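Local coordinates for putative PII-like nitrogen regulatory protein (Shewanella baltica, PDB 3CE8) that is of unknown function, belongs to the DUF3240 family and may have a role in nitrogen regulation if its resemblance to PII proteins holds, at residues D36-V39 with D40-E44; L28-Q31 with N32-D36. All coordinates share one frame; numbering follows the deposited sequence.

Contact 1 of 2, residues D36-V39 with D40-E44. With EDO (1,2-ethanediol), chain D.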
loop_
_atom_site.group_PDB
_atom_site.type_symbol
_atom_site.label_atom_id
_atom_site.label_comp_id
_atom_site.label_asym_id
_atom_site.label_seq_id
_atom_site.Cartn_x
_atom_site.Cartn_y
_atom_site.Cartn_z
ATOM N N ASP A 36 -7.731 -12.935 13.717
ATOM C CA ASP A 36 -8.500 -12.434 14.861
ATOM C C ASP A 36 -7.584 -12.167 16.034
ATOM O O ASP A 36 -7.770 -11.217 16.791
ATOM C CB ASP A 36 -9.573 -13.431 15.309
ATOM C CG ASP A 36 -10.610 -13.723 14.229
ATOM O OD1 ASP A 36 -10.270 -13.593 13.035
ATOM O OD2 ASP A 36 -11.759 -14.116 14.584
ATOM N N ASP A 37 -6.579 -13.019 16.156
ATOM C CA ASP A 37 -5.621 -12.941 17.265
ATOM C C ASP A 37 -4.805 -11.671 17.089
ATOM O O ASP A 37 -4.427 -11.008 18.057
ATOM C CB ASP A 37 -4.713 -14.172 17.297
ATOM C CG ASP A 37 -5.486 -15.456 17.544
ATOM O OD1 ASP A 37 -6.226 -15.521 18.544
ATOM O OD2 ASP A 37 -5.368 -16.400 16.736
ATOM N N ILE A 38 -4.581 -11.316 15.834
ATOM C CA ILE A 38 -3.805 -10.127 15.542
ATOM C C ILE A 38 -4.666 -8.907 15.859
ATOM O O ILE A 38 -4.203 -7.915 16.419
ATOM C CB ILE A 38 -3.306 -10.054 14.089
ATOM C CG1 ILE A 38 -2.167 -11.040 13.854
ATOM C CG2 ILE A 38 -2.766 -8.651 13.767
ATOM C CD1 ILE A 38 -1.629 -11.029 12.429
ATOM N N VAL A 39 -5.932 -8.991 15.504
ATOM C CA VAL A 39 -6.846 -7.868 15.718
ATOM C C VAL A 39 -6.936 -7.602 17.209
ATOM O O VAL A 39 -6.919 -6.466 17.660
ATOM C CB VAL A 39 -8.233 -8.153 15.098
ATOM C CG1 VAL A 39 -9.343 -7.235 15.686
ATOM C CG2 VAL A 39 -8.127 -8.033 13.596
ATOM N N ASP A 40 -6.958 -8.687 17.958
ATOM C CA ASP A 40 -7.097 -8.628 19.404
ATOM C C ASP A 40 -5.922 -7.956 20.051
ATOM O O ASP A 40 -6.052 -7.233 21.032
ATOM C CB ASP A 40 -7.238 -10.029 20.001
ATOM C CG ASP A 40 -8.622 -10.642 19.755
ATOM O OD1 ASP A 40 -9.542 -9.917 19.322
ATOM O OD2 ASP A 40 -8.793 -11.850 20.009
ATOM N N THR A 41 -4.762 -8.181 19.468
ATOM C CA THR A 41 -3.523 -7.645 20.021
ATOM C C THR A 41 -3.472 -6.159 19.791
ATOM O O THR A 41 -3.143 -5.382 20.686
ATOM C CB THR A 41 -2.304 -8.255 19.350
ATOM O OG1 THR A 41 -2.165 -9.608 19.789
ATOM C CG2 THR A 41 -1.042 -7.477 19.699
ATOM N N LEU A 42 -3.873 -5.783 18.583
ATOM C CA LEU A 42 -3.748 -4.413 18.119
ATOM C C LEU A 42 -4.683 -3.515 18.864
ATOM O O LEU A 42 -4.312 -2.406 19.255
ATOM C CB LEU A 42 -4.024 -4.309 16.610
ATOM C CG LEU A 42 -3.028 -5.038 15.712
ATOM C CD1 LEU A 42 -3.505 -5.139 14.290
ATOM C CD2 LEU A 42 -1.663 -4.330 15.803
ATOM N N ILE A 43 -5.900 -4.008 19.083
ATOM C CA ILE A 43 -6.956 -3.176 19.712
ATOM C C ILE A 43 -6.571 -2.856 21.138
ATOM O O ILE A 43 -7.105 -1.918 21.741
ATOM C CB ILE A 43 -8.417 -3.792 19.708
ATOM C CG1 ILE A 43 -8.444 -5.119 20.456
ATOM C CG2 ILE A 43 -8.987 -3.941 18.295
ATOM C CD1 ILE A 43 -9.830 -5.633 20.692
ATOM N N GLU A 44 -5.594 -3.592 21.641
ATOM C CA GLU A 44 -5.233 -3.481 23.053
ATOM C C GLU A 44 -4.031 -2.556 23.265
ATOM O O GLU A 44 -3.702 -2.136 24.369
ATOM C CB GLU A 44 -4.971 -4.883 23.589
ATOM C CG GLU A 44 -5.432 -5.033 24.973
ATOM C CD GLU A 44 -6.939 -4.727 25.089
ATOM O OE1 GLU A 44 -7.747 -5.425 24.423
ATOM O OE2 GLU A 44 -7.316 -3.792 25.847
HETATM C C1 EDO D . -1.306 -6.068 23.660
HETATM O O1 EDO D . -2.341 -6.956 23.223
HETATM C C2 EDO D . -1.715 -5.062 24.742
HETATM O O2 EDO D . -0.557 -4.698 25.487
#

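Contact 2 of 2, residues L28-Q31 with N32-D36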
loop_
_atom_site.group_PDB
_atom_site.type_symbol
_atom_site.label_atom_id
_atom_site.label_comp_id
_atom_site.label_asym_id
_atom_site.label_seq_id
_atom_site.Cartn_x
_atom_site.Cartn_y
_atom_site.Cartn_z
ATOM N N LEU A 28 1.940 -5.966 7.394
ATOM C CA LEU A 28 2.037 -7.355 7.887
ATOM C C LEU A 28 1.142 -8.279 7.079
ATOM O O LEU A 28 -0.047 -8.017 6.935
ATOM C CB LEU A 28 1.621 -7.340 9.370
ATOM C CG LEU A 28 1.467 -8.651 10.125
ATOM C CD1 LEU A 28 2.803 -9.369 10.319
ATOM C CD2 LEU A 28 0.822 -8.327 11.457
ATOM N N ILE A 29 1.743 -9.320 6.506
ATOM C CA ILE A 29 1.018 -10.306 5.688
ATOM C C ILE A 29 0.821 -11.540 6.547
ATOM O O ILE A 29 1.714 -12.370 6.687
ATOM C CB ILE A 29 1.759 -10.647 4.372
ATOM C CG1 ILE A 29 2.096 -9.360 3.616
ATOM C CG2 ILE A 29 0.940 -11.557 3.498
ATOM C CD1 ILE A 29 0.924 -8.426 3.502
ATOM N N ALA A 30 -0.386 -11.617 7.102
ATOM C CA ALA A 30 -0.815 -12.620 8.069
ATOM C C ALA A 30 -1.707 -13.671 7.478
ATOM O O ALA A 30 -2.532 -13.438 6.589
ATOM C CB ALA A 30 -1.542 -11.937 9.228
ATOM N N GLN A 31 -1.572 -14.851 8.037
ATOM C CA GLN A 31 -2.372 -15.983 7.579
ATOM C C GLN A 31 -3.759 -15.779 8.136
ATOM O O GLN A 31 -3.929 -15.178 9.177
ATOM C CB GLN A 31 -1.743 -17.296 8.021
ATOM C CG GLN A 31 -0.205 -17.231 7.965
ATOM C CD GLN A 31 0.435 -18.586 7.978
ATOM O OE1 GLN A 31 0.020 -19.478 7.232
ATOM N NE2 GLN A 31 1.480 -18.748 8.798
ATOM N N ASN A 32 -4.750 -16.243 7.402
ATOM C CA ASN A 32 -6.159 -16.009 7.767
ATOM C C ASN A 32 -6.577 -16.541 9.128
ATOM O O ASN A 32 -7.492 -16.008 9.743
ATOM C CB ASN A 32 -7.127 -16.499 6.671
ATOM C CG ASN A 32 -7.135 -15.569 5.438
ATOM O OD1 ASN A 32 -6.875 -14.361 5.539
ATOM N ND2 ASN A 32 -7.457 -16.132 4.278
ATOM N N ASP A 33 -5.860 -17.540 9.619
ATOM C CA ASP A 33 -6.204 -18.169 10.909
ATOM C C ASP A 33 -5.808 -17.354 12.162
ATOM O O ASP A 33 -6.485 -17.421 13.197
ATOM C CB ASP A 33 -5.722 -19.632 10.987
ATOM C CG ASP A 33 -4.226 -19.782 10.811
ATOM O OD1 ASP A 33 -3.506 -18.759 10.868
ATOM O OD2 ASP A 33 -3.773 -20.932 10.619
ATOM N N ILE A 34 -4.749 -16.561 12.059
ATOM C CA ILE A 34 -4.290 -15.752 13.221
ATOM C C ILE A 34 -4.780 -14.325 13.093
ATOM O O ILE A 34 -4.384 -13.441 13.847
ATOM C CB ILE A 34 -2.747 -15.732 13.440
ATOM C CG1 ILE A 34 -2.029 -15.199 12.193
ATOM C CG2 ILE A 34 -2.251 -17.088 13.854
ATOM C CD1 ILE A 34 -0.543 -14.876 12.396
ATOM N N LYS A 35 -5.675 -14.140 12.137
ATOM C CA LYS A 35 -6.259 -12.822 11.810
ATOM C C LYS A 35 -6.927 -12.150 13.020
ATOM O O LYS A 35 -6.677 -10.977 13.343
ATOM C CB LYS A 35 -7.255 -12.969 10.629
ATOM C CG LYS A 35 -8.131 -11.735 10.326
ATOM C CD LYS A 35 -8.788 -11.759 8.909
ATOM C CE LYS A 35 -9.878 -12.819 8.733
ATOM N NZ LYS A 35 -10.407 -12.850 7.329
ATOM N N ASP A 36 -7.731 -12.935 13.717
ATOM C CA ASP A 36 -8.500 -12.434 14.861
ATOM C C ASP A 36 -7.584 -12.167 16.034
ATOM O O ASP A 36 -7.770 -11.217 16.791
ATOM C CB ASP A 36 -9.573 -13.431 15.309
ATOM C CG ASP A 36 -10.610 -13.723 14.229
ATOM O OD1 ASP A 36 -10.270 -13.593 13.035
ATOM O OD2 ASP A 36 -11.759 -14.116 14.584
#

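Contact 1 of 2, residues D36-V39 with D40-E44
I38 and L42 sit one helical turn apart on the first helix of a ferredoxin-like fold, and their side chains lie next to each other, pointing the same way. The methyl CG2 of I38 rests 3.6 Å from CD1 of L42. Having I38 CG2 anti to the backbone N brings that methyl beside the carbonyl carbon, towards the following turn. This pair is the buried part of this stretch of helix: both residues touch L97 of helix 90-100 and F81 of the sheet. V39 and I43 repeat the i to i+4 spacing more loosely, with V39 CG1 4.2 Å from I43 CG2; F59 of the second subunit packs on V39.

T41 reaches back along the helix. Its OG1 lies beside its own backbone N (chi1 -72°) and donates to D37 O at 3.2 Å. T41 N also binds D37 O at 3.2 Å, and the two donors approach from opposite faces of the carbonyl plane. A valine here would probably cost D37 O its side-chain donor and leave this turn less firmly held. On the exposed side, the carboxylate of D40 turns back over D36 O, its CG 3.1 Å away, but as an acceptor it adds no bond to the one from D40 N. Near the helix end, a 1,2-ethanediol, probably from the crystallisation liquor, donates through its O1 to T41 O at 3.1 Å.

Contact 2 of 2, residues L28-Q31 with N32-D36
A30 and I34 bring their side chains together where strand 23-31 gives way to helix 35-42, the first strand-to-helix connection of a ferredoxin-like fold. The chain reverses here through a type I turn over Q31-I34, with N32 and D33 at its corners. I34 N closes the turn by a weak hydrogen bond to Q31 O, 3.3 Å long with an N-H...O angle of 144°. I34 also holds the N-cap position of the helix, although its hydrocarbon side chain has no oxygen with which to accept a helix N-H.

The inner side of the turn is largely apolar. I34 turns CG1 into the space between its own backbone N and carbonyl carbon (chi1 58°), which swings that branch back towards the strand. There CG1 lies 3.6 Å from Q31 O, the same carbonyl oxygen that the turn bond uses, and 4.4 Å from CB of A30, a modest touch that becomes a buried cluster because C106 of strand 106-112 packs on both A30 and I34, while C101 meets I34 as well.

Around this core the polar side chains are held more loosely and leave in two directions. N32 and K35 lean on C79 of the neighbouring strand 74-86, whereas Q31 and D33 reach towards P105 and N104. The amide of Q31 extends away from the turn, and its NE2 makes a weak hydrogen bond to P105 O; D33, the exposed one and the solvent side of the contact, sends OD2 to ND2 of N104 in another weak bond. The two side chains are thus tied to the segment leading into strand 106-112 and not to each other's polar groups. Between them the nearest approach is apolar to polar, the carboxylate OD1 of D33 standing 3.7 Å from CB of Q31.

In the fold
Contacts 1 and 2 follow one another along the chain, share D36 and between them carry the first strand of the ferredoxin-like fold into its first helix. Their buried sides join through I38 of contact 1, which packs on A30 and L28 and presses helix 35-42 onto strand 23-31. The methyl I38 CD1 lies 3.8 Å from L28 CD2. Both contacts have a buried face and an exposed one. Contact 1 is regular helix, with successive i to i+4 backbone bonds and aspartates outside; contact 2 is a turn closed by one weak bond. Different subunits also meet them, the second at V39 and I43 and the third at L28.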